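PDB 2ITM: xylulose kinase from Escherichia coli, which catalyses the ATP-dependent phosphorylation of D-xylulose to D-xylulose 5-phosphate and, less efficiently, that of 1-deoxy-D-xylulose. Local coordinates for residues Q66-M77 / M222-D233; V239-Q248 / E444-E452. All blocks are in the same frame, centred on the assembly; numbering follows the deposited sequence.

From the N terminus, the chain lays down the hairpin strands 2-7, 11-17 and 23-30 and helix 45-62, then sets strand 70-75 beside 2-7. It wanders through 144 residues, many of them helical, before strand 226-232 pairs with the other edge of 70-75; contact 1 closes that loop inside the N-terminal sheet. Helix 233-241 follows at once and opens contact 2, which closes only after another 195 residues, when 444-452 leads into an edge strand of the second sheet. The two loops are in series, neither nesting nor crossing. Their centres lie about 20 Å apart, joined by the helix that begins at Asp233, and together they build part of the active site and tie two actin-like domains.

Contact 1 of 2, residues Q66-M77 / M222-D233; sequences QDVKALGIAGQM and MATVPVVAGGGD. With XUL (D-xylulose), chain C.
Leu71 bridges to the other strand through both its backbone polar atoms, N to Pro226 O and O from Val228 N, each at 3.0 Å, and strands 70-75 and 226-228 run 29° from parallel. Past this pairing the second strand breaks: Gly230 has a positive phi, and any side chain there would strike Ile73 O. Only weak backbone bonds follow, through Gly231, until Asp233 N donates to Gly75 O at 2.9 Å from above the carbonyl plane. At the far end, a bend in the Met222 chain (chi3 -69°) brings its CE onto Val68 CG1 at 3.8 Å. Val225 CG1 rests on Leu71 CB at 3.9 Å, while the Leu71 and Val227 side chains lie alongside one another, the first touching Ile3 and Ile5, the second Leu212. Next to the substrate, Met77 CG crosses to Asp233 OD1 at 3.4 Å. Met77 N donates to xylulose O5 at 2.8 Å, and O5 donates to Asp233 OD2 at 2.9 Å. The hydroxyl to be phosphorylated is thus held between the loop after strand 70-75 and the first residue of the helix after strand 226-232, its proton directed at the carboxylate, consistent with Asp233 as the proton acceptor.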
ATOM      1  N   GLN A  66     -32.469 -36.224 -28.495  1.00 40.05           N
ATOM      2  CA  GLN A  66     -32.611 -37.389 -29.348  1.00 45.76           C
ATOM      3  C   GLN A  66     -32.104 -37.157 -30.765  1.00 31.30           C
ATOM      4  O   GLN A  66     -31.905 -38.101 -31.504  1.00 38.07           O
ATOM      5  CB  GLN A  66     -34.056 -37.891 -29.373  1.00 47.80           C
ATOM      6  CG  GLN A  66     -34.523 -38.613 -28.113  1.00 43.07           C
ATOM      7  CD  GLN A  66     -33.835 -39.951 -27.882  1.00 63.24           C
ATOM      8  OE1 GLN A  66     -34.269 -40.737 -27.047  1.00 50.91           O
ATOM      9  NE2 GLN A  66     -32.765 -40.205 -28.611  1.00 47.36           N
ATOM     10  N   ASP A  67     -31.883 -35.901 -31.130  1.00 26.53           N
ATOM     11  CA  ASP A  67     -31.338 -35.575 -32.447  1.00 38.10           C
ATOM     12  C   ASP A  67     -29.877 -35.135 -32.441  1.00 29.29           C
ATOM     13  O   ASP A  67     -29.361 -34.679 -33.447  1.00 36.41           O
ATOM     14  CB  ASP A  67     -32.183 -34.503 -33.126  1.00 51.24           C
ATOM     15  CG  ASP A  67     -33.533 -35.008 -33.549  1.00 65.14           C
ATOM     16  OD1 ASP A  67     -33.602 -35.841 -34.468  1.00 50.53           O
ATOM     17  OD2 ASP A  67     -34.576 -34.626 -33.002  1.00 54.20           O
ATOM     18  N   VAL A  68     -29.213 -35.274 -31.307  1.00 32.88           N
ATOM     19  CA  VAL A  68     -27.775 -35.099 -31.253  1.00 32.42           C
ATOM     20  C   VAL A  68     -27.055 -36.154 -32.085  1.00 32.29           C
ATOM     21  O   VAL A  68     -27.377 -37.329 -32.023  1.00 30.39           O
ATOM     22  CB  VAL A  68     -27.261 -35.104 -29.813  1.00 21.07           C
ATOM     23  CG1 VAL A  68     -25.760 -35.007 -29.778  1.00 19.42           C
ATOM     24  CG2 VAL A  68     -27.876 -33.986 -29.036  1.00 19.23           C
ATOM     25  N   LYS A  69     -26.062 -35.718 -32.842  1.00 32.76           N
ATOM     26  CA  LYS A  69     -25.376 -36.564 -33.792  1.00 29.28           C
ATOM     27  C   LYS A  69     -23.931 -36.841 -33.376  1.00 39.87           C
ATOM     28  O   LYS A  69     -23.357 -37.848 -33.750  1.00 26.30           O
ATOM     29  CB  LYS A  69     -25.402 -35.937 -35.165  1.00 39.58           C
ATOM     30  CG  LYS A  69     -26.793 -35.570 -35.634  1.00 49.82           C
ATOM     31  CD  LYS A  69     -26.782 -34.997 -37.036  1.00 64.11           C
ATOM     32  CE  LYS A  69     -28.151 -34.428 -37.420  1.00 85.51           C
ATOM     33  NZ  LYS A  69     -28.155 -33.716 -38.723  1.00 45.37           N
ATOM     34  N   ALA A  70     -23.353 -35.926 -32.608  1.00 33.72           N
ATOM     35  CA  ALA A  70     -22.039 -36.137 -32.016  1.00 35.14           C
ATOM     36  C   ALA A  70     -21.857 -35.378 -30.712  1.00 35.54           C
ATOM     37  O   ALA A  70     -22.548 -34.412 -30.448  1.00 17.11           O
ATOM     38  CB  ALA A  70     -20.950 -35.772 -32.995  1.00 25.83           C
ATOM     39  N   LEU A  71     -20.905 -35.833 -29.906  1.00 31.41           N
ATOM     40  CA  LEU A  71     -20.620 -35.224 -28.614  1.00 29.42           C
ATOM     41  C   LEU A  71     -19.131 -34.988 -28.361  1.00 26.97           C
ATOM     42  O   LEU A  71     -18.306 -35.849 -28.615  1.00 18.13           O
ATOM     43  CB  LEU A  71     -21.226 -36.044 -27.489  1.00 26.03           C
ATOM     44  CG  LEU A  71     -20.998 -35.540 -26.073  1.00 24.96           C
ATOM     45  CD1 LEU A  71     -22.093 -35.964 -25.129  1.00 15.57           C
ATOM     46  CD2 LEU A  71     -19.662 -36.010 -25.578  1.00 23.90           C
ATOM     47  N   GLY A  72     -18.821 -33.807 -27.847  1.00 32.06           N
ATOM     48  CA  GLY A  72     -17.475 -33.425 -27.487  1.00 27.78           C
ATOM     49  C   GLY A  72     -17.302 -33.064 -26.029  1.00 22.44           C
ATOM     50  O   GLY A  72     -18.224 -32.634 -25.374  1.00 18.48           O
ATOM     51  N   ILE A  73     -16.084 -33.244 -25.541  1.00 23.67           N
ATOM     52  CA  ILE A  73     -15.705 -32.847 -24.197  1.00 29.78           C
ATOM     53  C   ILE A  73     -14.476 -31.944 -24.161  1.00 34.20           C
ATOM     54  O   ILE A  73     -13.571 -32.067 -24.973  1.00 25.89           O
ATOM     55  CB  ILE A  73     -15.500 -34.063 -23.270  1.00 25.59           C
ATOM     56  CG1 ILE A  73     -14.216 -34.791 -23.619  1.00 34.00           C
ATOM     57  CG2 ILE A  73     -16.646 -35.005 -23.358  1.00 34.00           C
ATOM     58  CD1 ILE A  73     -14.352 -36.271 -23.558  1.00 43.90           C
ATOM     59  N   ALA A  74     -14.471 -31.037 -23.197  1.00 20.46           N
ATOM     60  CA  ALA A  74     -13.277 -30.326 -22.794  1.00 25.05           C
ATOM     61  C   ALA A  74     -13.165 -30.293 -21.271  1.00 26.83           C
ATOM     62  O   ALA A  74     -14.120 -30.606 -20.577  1.00 23.27           O
ATOM     63  CB  ALA A  74     -13.298 -28.904 -23.320  1.00 17.48           C
ATOM     64  N   GLY A  75     -12.000 -29.917 -20.772  1.00 24.27           N
ATOM     65  CA  GLY A  75     -11.674 -30.118 -19.378  1.00 30.18           C
ATOM     66  C   GLY A  75     -10.533 -29.291 -18.825  1.00 26.29           C
ATOM     67  O   GLY A  75      -9.581 -28.974 -19.517  1.00 19.28           O
ATOM     68  N   GLN A  76     -10.655 -28.954 -17.555  1.00 23.03           N
ATOM     69  CA  GLN A  76      -9.529 -28.552 -16.743  1.00 25.95           C
ATOM     70  C   GLN A  76      -8.317 -29.442 -16.989  1.00 21.10           C
ATOM     71  O   GLN A  76      -8.400 -30.653 -16.929  1.00 22.18           O
ATOM     72  CB  GLN A  76      -9.909 -28.520 -15.258  1.00 20.02           C
ATOM     73  CG  GLN A  76     -10.307 -29.858 -14.678  1.00 25.51           C
ATOM     74  CD  GLN A  76     -10.321 -29.887 -13.161  1.00 27.88           C
ATOM     75  OE1 GLN A  76      -9.291 -29.778 -12.527  1.00 22.14           O
ATOM     76  NE2 GLN A  76     -11.496 -30.055 -12.593  1.00 28.20           N
ATOM     77  N   MET A  77      -7.197 -28.811 -17.275  1.00 21.62           N
ATOM     78  CA  MET A  77      -6.021 -29.512 -17.746  1.00 17.46           C
ATOM     79  C   MET A  77      -5.230 -30.110 -16.578  1.00 24.65           C
ATOM     80  O   MET A  77      -5.422 -29.725 -15.444  1.00 20.81           O
ATOM     81  CB  MET A  77      -5.152 -28.571 -18.577  1.00 26.04           C
ATOM     82  CG  MET A  77      -5.889 -27.882 -19.726  1.00 17.46           C
ATOM     83  SD  MET A  77      -4.958 -26.570 -20.501  1.00 30.51           S
ATOM     84  CE  MET A  77      -3.751 -27.518 -21.343  1.00 13.24           C
ATOM     85  N   MET A 222     -30.538 -40.078 -25.438  1.00 30.27           N
ATOM     86  CA  MET A 222     -29.906 -39.926 -26.725  1.00 42.98           C
ATOM     87  C   MET A 222     -29.461 -41.229 -27.356  1.00 40.95           C
ATOM     88  O   MET A 222     -29.457 -42.264 -26.714  1.00 44.50           O
ATOM     89  CB  MET A 222     -28.786 -38.878 -26.682  1.00 44.41           C
ATOM     90  CG  MET A 222     -27.689 -39.119 -25.680  1.00 44.81           C
ATOM     91  SD  MET A 222     -26.915 -37.607 -25.078  1.00 34.62           S
ATOM     92  CE  MET A 222     -26.098 -37.103 -26.574  1.00 23.44           C
ATOM     93  N   ALA A 223     -29.088 -41.159 -28.623  1.00 32.79           N
ATOM     94  CA  ALA A 223     -28.466 -42.279 -29.336  1.00 41.53           C
ATOM     95  C   ALA A 223     -27.049 -42.565 -28.848  1.00 32.03           C
ATOM     96  O   ALA A 223     -26.422 -41.707 -28.256  1.00 34.78           O
ATOM     97  CB  ALA A 223     -28.471 -42.013 -30.817  1.00 18.00           C
ATOM     98  N   THR A 224     -26.558 -43.773 -29.105  1.00 32.31           N
ATOM     99  CA  THR A 224     -25.178 -44.120 -28.800  1.00 33.70           C
ATOM    100  C   THR A 224     -24.227 -43.339 -29.682  1.00 36.04           C
ATOM    101  O   THR A 224     -23.530 -43.896 -30.509  1.00 24.63           O
ATOM    102  CB  THR A 224     -24.915 -45.625 -28.952  1.00 28.67           C
ATOM    103  OG1 THR A 224     -25.284 -46.059 -30.262  1.00 36.09           O
ATOM    104  CG2 THR A 224     -25.795 -46.415 -28.043  1.00 24.58           C
ATOM    105  N   VAL A 225     -24.220 -42.032 -29.477  1.00 31.06           N
ATOM    106  CA  VAL A 225     -23.603 -41.070 -30.370  1.00 26.07           C
ATOM    107  C   VAL A 225     -22.072 -41.121 -30.303  1.00 28.81           C
ATOM    108  O   VAL A 225     -21.508 -41.436 -29.272  1.00 28.58           O
ATOM    109  CB  VAL A 225     -24.109 -39.663 -30.006  1.00 40.68           C
ATOM    110  CG1 VAL A 225     -22.987 -38.730 -29.660  1.00 34.50           C
ATOM    111  CG2 VAL A 225     -25.027 -39.116 -31.061  1.00 34.64           C
ATOM    112  N   PRO A 226     -21.408 -40.802 -31.411  1.00 34.37           N
ATOM    113  CA  PRO A 226     -19.946 -40.793 -31.454  1.00 19.29           C
ATOM    114  C   PRO A 226     -19.334 -39.677 -30.616  1.00 28.06           C
ATOM    115  O   PRO A 226     -19.876 -38.584 -30.549  1.00 24.64           O
ATOM    116  CB  PRO A 226     -19.642 -40.564 -32.929  1.00 32.26           C
ATOM    117  CG  PRO A 226     -20.939 -40.460 -33.609  1.00 24.25           C
ATOM    118  CD  PRO A 226     -21.977 -40.186 -32.615  1.00 28.86           C
ATOM    119  N   VAL A 227     -18.222 -39.972 -29.962  1.00 27.65           N
ATOM    120  CA  VAL A 227     -17.577 -39.025 -29.078  1.00 18.32           C
ATOM    121  C   VAL A 227     -16.195 -38.661 -29.589  1.00 20.70           C
ATOM    122  O   VAL A 227     -15.405 -39.531 -29.886  1.00 13.50           O
ATOM    123  CB  VAL A 227     -17.421 -39.595 -27.673  1.00 21.34           C
ATOM    124  CG1 VAL A 227     -16.664 -38.630 -26.790  1.00 25.67           C
ATOM    125  CG2 VAL A 227     -18.751 -39.968 -27.088  1.00 14.59           C
ATOM    126  N   VAL A 228     -15.911 -37.371 -29.678  1.00 17.90           N
ATOM    127  CA  VAL A 228     -14.591 -36.929 -30.090  1.00 19.15           C
ATOM    128  C   VAL A 228     -13.626 -36.751 -28.919  1.00 19.33           C
ATOM    129  O   VAL A 228     -14.034 -36.689 -27.776  1.00 19.18           O
ATOM    130  CB  VAL A 228     -14.631 -35.669 -30.973  1.00 23.03           C
ATOM    131  CG1 VAL A 228     -15.510 -35.879 -32.193  1.00 10.81           C
ATOM    132  CG2 VAL A 228     -15.065 -34.473 -30.180  1.00 15.13           C
ATOM    133  N   ALA A 229     -12.343 -36.676 -29.231  1.00 18.08           N
ATOM    134  CA  ALA A 229     -11.302 -36.533 -28.225  1.00 30.31           C
ATOM    135  C   ALA A 229     -11.400 -35.243 -27.414  1.00 17.76           C
ATOM    136  O   ALA A 229     -11.091 -35.226 -26.247  1.00 28.61           O
ATOM    137  CB  ALA A 229      -9.947 -36.657 -28.856  1.00 27.36           C
ATOM    138  N   GLY A 230     -11.827 -34.167 -28.057  1.00 20.25           N
ATOM    139  CA  GLY A 230     -11.931 -32.879 -27.411  1.00 20.80           C
ATOM    140  C   GLY A 230     -10.615 -32.134 -27.299  1.00 22.74           C
ATOM    141  O   GLY A 230      -9.727 -32.291 -28.117  1.00 18.99           O
ATOM    142  N   GLY A 231     -10.514 -31.317 -26.262  1.00 26.26           N
ATOM    143  CA  GLY A 231      -9.323 -30.527 -25.965  1.00 19.92           C
ATOM    144  C   GLY A 231      -9.252 -30.178 -24.490  1.00 23.09           C
ATOM    145  O   GLY A 231     -10.255 -30.194 -23.790  1.00 18.74           O
ATOM    146  N   GLY A 232      -8.056 -29.870 -24.011  1.00 22.82           N
ATOM    147  CA  GLY A 232      -7.924 -29.084 -22.810  1.00 18.37           C
ATOM    148  C   GLY A 232      -8.741 -27.817 -22.922  1.00 23.29           C
ATOM    149  O   GLY A 232      -8.995 -27.339 -24.016  1.00 19.76           O
ATOM    150  N   ASP A 233      -9.146 -27.275 -21.782  1.00 24.18           N
ATOM    151  CA  ASP A 233     -10.038 -26.131 -21.757  1.00 20.05           C
ATOM    152  C   ASP A 233      -9.577 -24.916 -22.561  1.00 20.50           C
ATOM    153  O   ASP A 233     -10.347 -24.346 -23.303  1.00 26.28           O
ATOM    154  CB  ASP A 233     -10.449 -25.756 -20.334  1.00 23.02           C
ATOM    155  CG  ASP A 233      -9.275 -25.400 -19.448  1.00 26.10           C
ATOM    156  OD1 ASP A 233      -8.131 -25.346 -19.924  1.00 34.77           O
ATOM    157  OD2 ASP A 233      -9.410 -25.154 -18.248  1.00 47.64           O
TER
HETATM  158  C1  XUL C4930      -2.417 -24.252 -17.499  1.00 94.04           C
HETATM  159  C2  XUL C4930      -3.733 -23.509 -17.657  1.00101.84           C
HETATM  160  C3  XUL C4930      -4.978 -24.304 -17.828  1.00 47.09           C
HETATM  161  C4  XUL C4930      -5.789 -24.052 -16.584  1.00 57.13           C
HETATM  162  C5  XUL C4930      -6.888 -25.073 -16.378  1.00 32.58           C
HETATM  163  O1  XUL C4930      -1.875 -24.591 -18.749  1.00 49.32           O
HETATM  164  O2  XUL C4930      -3.866 -22.226 -17.089  1.00 96.61           O
HETATM  165  O3  XUL C4930      -4.588 -25.646 -17.805  1.00101.39           O
HETATM  166  O4  XUL C4930      -4.862 -24.129 -15.537  1.00 93.06           O
HETATM  167  O5  XUL C4930      -6.818 -26.024 -17.392  1.00 37.74           O
HETATM  168  O   HOH W   1     -28.729 -38.286 -29.896  1.00 32.26           O

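Contact 2 of 2, residues V239-Q248 / E444-E452; sequences VGVGMVDANQ and ELLPQLPLE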
ATOM      1  N   VAL A 239     -10.660 -23.049 -30.056  1.00 33.51           N
ATOM      2  CA  VAL A 239     -11.344 -23.582 -31.208  1.00 18.78           C
ATOM      3  C   VAL A 239     -12.746 -22.969 -31.343  1.00 33.18           C
ATOM      4  O   VAL A 239     -13.206 -22.697 -32.449  1.00 26.26           O
ATOM      5  CB  VAL A 239     -11.421 -25.136 -31.128  1.00 24.32           C
ATOM      6  CG1 VAL A 239     -12.459 -25.666 -32.078  1.00 23.17           C
ATOM      7  CG2 VAL A 239     -10.046 -25.763 -31.458  1.00 17.60           C
ATOM      8  N   GLY A 240     -13.427 -22.790 -30.224  1.00 29.76           N
ATOM      9  CA  GLY A 240     -14.731 -22.167 -30.213  1.00 29.61           C
ATOM     10  C   GLY A 240     -14.702 -20.734 -30.695  1.00 33.54           C
ATOM     11  O   GLY A 240     -15.675 -20.230 -31.165  1.00 32.14           O
ATOM     12  N   VAL A 241     -13.550 -20.096 -30.569  1.00 37.15           N
ATOM     13  CA  VAL A 241     -13.416 -18.676 -30.838  1.00 28.85           C
ATOM     14  C   VAL A 241     -12.889 -18.497 -32.246  1.00 32.94           C
ATOM     15  O   VAL A 241     -12.918 -17.412 -32.793  1.00 33.56           O
ATOM     16  CB  VAL A 241     -12.506 -18.021 -29.777  1.00 34.76           C
ATOM     17  CG1 VAL A 241     -11.799 -16.814 -30.293  1.00 35.89           C
ATOM     18  CG2 VAL A 241     -13.296 -17.696 -28.542  1.00 30.42           C
ATOM     19  N   GLY A 242     -12.461 -19.584 -32.862  1.00 37.30           N
ATOM     20  CA  GLY A 242     -12.102 -19.627 -34.249  1.00 23.39           C
ATOM     21  C   GLY A 242     -10.621 -19.464 -34.413  1.00 40.68           C
ATOM     22  O   GLY A 242     -10.098 -19.184 -35.474  1.00 34.01           O
ATOM     23  N   MET A 243      -9.921 -19.666 -33.313  1.00 32.60           N
ATOM     24  CA  MET A 243      -8.488 -19.562 -33.309  1.00 34.83           C
ATOM     25  C   MET A 243      -7.836 -20.865 -33.710  1.00 35.16           C
ATOM     26  O   MET A 243      -7.872 -21.835 -32.984  1.00 49.55           O
ATOM     27  CB  MET A 243      -7.994 -19.074 -31.948  1.00 45.32           C
ATOM     28  CG  MET A 243      -6.990 -17.949 -32.015  1.00 43.76           C
ATOM     29  SD  MET A 243      -7.623 -16.295 -31.818  1.00 45.44           S
ATOM     30  CE  MET A 243      -8.901 -16.267 -33.017  1.00 19.52           C
ATOM     31  N   VAL A 244      -7.238 -20.874 -34.887  1.00 38.52           N
ATOM     32  CA  VAL A 244      -7.236 -22.053 -35.721  1.00 30.58           C
ATOM     33  C   VAL A 244      -5.982 -22.189 -36.589  1.00 25.48           C
ATOM     34  O   VAL A 244      -5.535 -23.288 -36.851  1.00 29.03           O
ATOM     35  CB  VAL A 244      -8.510 -22.117 -36.558  1.00 55.94           C
ATOM     36  CG1 VAL A 244      -8.212 -22.453 -37.989  1.00 52.47           C
ATOM     37  CG2 VAL A 244      -9.513 -23.062 -35.944  1.00 39.25           C
ATOM     38  N   ASP A 245      -5.415 -21.072 -37.017  1.00 24.31           N
ATOM     39  CA  ASP A 245      -4.231 -21.101 -37.865  1.00 34.46           C
ATOM     40  C   ASP A 245      -3.059 -20.294 -37.316  1.00 30.95           C
ATOM     41  O   ASP A 245      -3.235 -19.402 -36.506  1.00 30.52           O
ATOM     42  CB  ASP A 245      -4.565 -20.626 -39.274  1.00 28.26           C
ATOM     43  CG  ASP A 245      -5.353 -21.640 -40.041  1.00 53.67           C
ATOM     44  OD1 ASP A 245      -4.998 -22.815 -40.062  1.00 35.75           O
ATOM     45  OD2 ASP A 245      -6.357 -21.327 -40.691  1.00 32.31           O
ATOM     46  N   ALA A 246      -1.867 -20.611 -37.796  1.00 29.68           N
ATOM     47  CA  ALA A 246      -0.651 -19.941 -37.383  1.00 31.36           C
ATOM     48  C   ALA A 246      -0.789 -18.431 -37.258  1.00 37.67           C
ATOM     49  O   ALA A 246      -1.264 -17.762 -38.163  1.00 31.92           O
ATOM     50  CB  ALA A 246       0.476 -20.288 -38.301  1.00 31.50           C
ATOM     51  N   ASN A 247      -0.363 -17.918 -36.111  1.00 31.63           N
ATOM     52  CA  ASN A 247      -0.381 -16.497 -35.807  1.00 33.82           C
ATOM     53  C   ASN A 247      -1.749 -15.894 -35.532  1.00 34.92           C
ATOM     54  O   ASN A 247      -1.869 -14.693 -35.393  1.00 38.75           O
ATOM     55  CB  ASN A 247       0.361 -15.695 -36.873  1.00 38.53           C
ATOM     56  CG  ASN A 247       1.799 -16.139 -37.042  1.00 39.16           C
ATOM     57  OD1 ASN A 247       2.596 -16.056 -36.119  1.00 46.63           O
ATOM     58  ND2 ASN A 247       2.127 -16.620 -38.221  1.00 36.43           N
ATOM     59  N   GLN A 248      -2.777 -16.720 -35.447  1.00 27.48           N
ATOM     60  CA  GLN A 248      -3.994 -16.288 -34.786  1.00 34.49           C
ATOM     61  C   GLN A 248      -3.800 -16.232 -33.281  1.00 32.75           C
ATOM     62  O   GLN A 248      -3.208 -17.119 -32.697  1.00 32.01           O
ATOM     63  CB  GLN A 248      -5.175 -17.184 -35.143  1.00 43.76           C
ATOM     64  CG  GLN A 248      -5.607 -17.101 -36.591  1.00 31.73           C
ATOM     65  CD  GLN A 248      -6.812 -17.953 -36.876  1.00 35.42           C
ATOM     66  OE1 GLN A 248      -6.708 -19.121 -37.165  1.00 42.35           O
ATOM     67  NE2 GLN A 248      -7.974 -17.345 -36.827  1.00 38.41           N
ATOM     68  N   GLU A 444     -15.774 -23.586 -42.821  1.00 37.95           N
ATOM     69  CA  GLU A 444     -17.216 -23.661 -42.713  1.00 52.65           C
ATOM     70  C   GLU A 444     -17.687 -23.754 -41.263  1.00 40.59           C
ATOM     71  O   GLU A 444     -18.628 -23.086 -40.871  1.00 43.79           O
ATOM     72  CB  GLU A 444     -17.768 -24.843 -43.526  1.00 65.49           C
ATOM     73  CG  GLU A 444     -17.322 -24.897 -44.979  1.00 76.15           C
ATOM     74  CD  GLU A 444     -18.022 -25.989 -45.784  1.00 78.92           C
ATOM     75  OE1 GLU A 444     -19.261 -26.070 -45.724  1.00 42.49           O
ATOM     76  OE2 GLU A 444     -17.330 -26.752 -46.484  1.00 41.73           O
ATOM     77  N   LEU A 445     -17.058 -24.610 -40.477  1.00 40.87           N
ATOM     78  CA  LEU A 445     -17.663 -25.056 -39.232  1.00 46.18           C
ATOM     79  C   LEU A 445     -17.100 -24.302 -38.031  1.00 48.45           C
ATOM     80  O   LEU A 445     -17.690 -24.305 -36.959  1.00 37.38           O
ATOM     81  CB  LEU A 445     -17.477 -26.559 -39.043  1.00 38.84           C
ATOM     82  CG  LEU A 445     -18.125 -27.491 -40.050  1.00 35.51           C
ATOM     83  CD1 LEU A 445     -17.504 -28.832 -39.950  1.00 27.94           C
ATOM     84  CD2 LEU A 445     -19.598 -27.566 -39.812  1.00 27.61           C
ATOM     85  N   LEU A 446     -15.947 -23.645 -38.225  1.00 43.89           N
ATOM     86  CA  LEU A 446     -15.249 -22.941 -37.162  1.00 32.09           C
ATOM     87  C   LEU A 446     -15.069 -21.467 -37.490  1.00 29.19           C
ATOM     88  O   LEU A 446     -13.967 -21.017 -37.739  1.00 30.63           O
ATOM     89  CB  LEU A 446     -13.890 -23.581 -36.894  1.00 36.63           C
ATOM     90  CG  LEU A 446     -13.790 -25.062 -36.507  1.00 44.04           C
ATOM     91  CD1 LEU A 446     -12.369 -25.466 -36.392  1.00 33.72           C
ATOM     92  CD2 LEU A 446     -14.546 -25.371 -35.252  1.00 35.03           C
ATOM     93  N   PRO A 447     -16.161 -20.717 -37.474  1.00 39.21           N
ATOM     94  CA  PRO A 447     -16.124 -19.309 -37.843  1.00 44.23           C
ATOM     95  C   PRO A 447     -15.604 -18.468 -36.688  1.00 53.84           C
ATOM     96  O   PRO A 447     -15.749 -18.846 -35.532  1.00 39.06           O
ATOM     97  CB  PRO A 447     -17.592 -19.001 -38.068  1.00 40.00           C
ATOM     98  CG  PRO A 447     -18.279 -19.829 -37.096  1.00 22.05           C
ATOM     99  CD  PRO A 447     -17.463 -21.064 -36.891  1.00 32.96           C
ATOM    100  N   GLN A 448     -14.998 -17.335 -37.006  1.00 56.51           N
ATOM    101  CA  GLN A 448     -14.680 -16.346 -36.000  1.00 39.95           C
ATOM    102  C   GLN A 448     -15.952 -15.818 -35.390  1.00 36.33           C
ATOM    103  O   GLN A 448     -17.003 -15.910 -35.996  1.00 54.85           O
ATOM    104  CB  GLN A 448     -13.899 -15.219 -36.624  1.00 53.81           C
ATOM    105  CG  GLN A 448     -12.582 -15.006 -35.984  1.00 58.41           C
ATOM    106  CD  GLN A 448     -11.461 -15.275 -36.929  1.00 66.79           C
ATOM    107  OE1 GLN A 448     -11.177 -16.422 -37.243  1.00 91.60           O
ATOM    108  NE2 GLN A 448     -10.825 -14.224 -37.402  1.00 69.45           N
ATOM    109  N   LEU A 449     -15.870 -15.279 -34.184  1.00 43.03           N
ATOM    110  CA  LEU A 449     -16.994 -14.547 -33.634  1.00 31.79           C
ATOM    111  C   LEU A 449     -17.209 -13.250 -34.375  1.00 39.35           C
ATOM    112  O   LEU A 449     -16.355 -12.803 -35.122  1.00 41.30           O
ATOM    113  CB  LEU A 449     -16.820 -14.279 -32.145  1.00 45.37           C
ATOM    114  CG  LEU A 449     -16.480 -15.473 -31.261  1.00 45.01           C
ATOM    115  CD1 LEU A 449     -15.667 -15.017 -30.091  1.00 42.44           C
ATOM    116  CD2 LEU A 449     -17.716 -16.195 -30.796  1.00 45.70           C
ATOM    117  N   PRO A 450     -18.364 -12.649 -34.161  1.00 48.96           N
ATOM    118  CA  PRO A 450     -18.708 -11.397 -34.820  1.00 48.46           C
ATOM    119  C   PRO A 450     -17.743 -10.277 -34.456  1.00 49.52           C
ATOM    120  O   PRO A 450     -17.584  -9.959 -33.282  1.00 39.39           O
ATOM    121  CB  PRO A 450     -20.094 -11.100 -34.273  1.00 51.38           C
ATOM    122  CG  PRO A 450     -20.494 -12.313 -33.497  1.00 55.40           C
ATOM    123  CD  PRO A 450     -19.564 -13.417 -33.819  1.00 53.98           C
ATOM    124  N   LEU A 451     -17.121  -9.700 -35.477  1.00 42.59           N
ATOM    125  CA  LEU A 451     -16.341  -8.482 -35.341  1.00 47.67           C
ATOM    126  C   LEU A 451     -17.168  -7.272 -34.934  1.00 51.43           C
ATOM    127  O   LEU A 451     -18.018  -6.812 -35.677  1.00 51.45           O
ATOM    128  CB  LEU A 451     -15.583  -8.191 -36.627  1.00 48.62           C
ATOM    129  CG  LEU A 451     -14.107  -7.844 -36.457  1.00 63.71           C
ATOM    130  CD1 LEU A 451     -13.561  -7.092 -37.650  1.00 61.87           C
ATOM    131  CD2 LEU A 451     -13.874  -7.065 -35.203  1.00 36.28           C
ATOM    132  N   GLU A 452     -16.899  -6.754 -33.747  1.00 46.50           N
ATOM    133  CA  GLU A 452     -17.665  -5.662 -33.198  1.00 36.11           C
ATOM    134  C   GLU A 452     -16.999  -4.316 -33.452  1.00 48.91           C
ATOM    135  O   GLU A 452     -17.656  -3.353 -33.811  1.00 41.07           O
ATOM    136  CB  GLU A 452     -17.863  -5.875 -31.706  1.00 48.78           C
ATOM    137  CG  GLU A 452     -18.965  -5.038 -31.098  1.00 52.72           C
ATOM    138  CD  GLU A 452     -20.299  -5.247 -31.776  1.00 83.90           C
ATOM    139  OE1 GLU A 452     -20.844  -6.356 -31.674  1.00 49.08           O
ATOM    140  OE2 GLU A 452     -20.802  -4.300 -32.410  1.00 70.26           O
TER
HETATM  141  O   HOH W   2     -17.109 -18.663 -33.537  1.00 51.55           O
HETATM  142  O   HOH W   3     -13.643 -14.999 -32.496  1.00 41.06           O
HETATM  143  O   HOH W   4     -11.545 -19.667 -38.383  1.00 52.67           O
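Leu446 forms the tightly packed part of this contact by spreading its two methyl groups over two valines: CD2 meets Val239 CG1 at 3.8 Å, and CD1 meets Val244 CG2 at the same distance. With CG anti to the carbonyl carbon (chi1 -58°), the fork straddles the bend where helix 233-241 gives way to the loop, and Arg430 and Ile434 of helix 424-436 also touch it. Gly242 closes that helix in a Schellman motif; its CA stands 3.9 Å from Pro447 O, and a side chain there would collide with that oxygen. Farther along, Val241 CG2 reaches Leu449 CD1 at 3.9 Å.

The other side is looser and holds water. One water lies between Val241 O and Leu449 N, though it is modelled too close to Val241 O for the link to be more than doubtful. Gln248 closes a type II turn from Asp245, and its extended side chain returns to the loop: OE1 accepts from Val244 N at 2.9 Å, the donor standing well above the amide plane, while NE2 makes a weak bond to Gly242 O at 3.1 Å. A leucine in place of Gln248 would probably leave Val244 N without this acceptor and the loop freer to shift. The Gln448 amide approaches from the opposite direction, its plane turned 45° from that of Gln248. Methyl contacts of Leu446 and Leu449 with three valines therefore join the end of helix 233-241 to the lead-in of strand 451-455, a junction that rests chiefly on apolar side-chain contact.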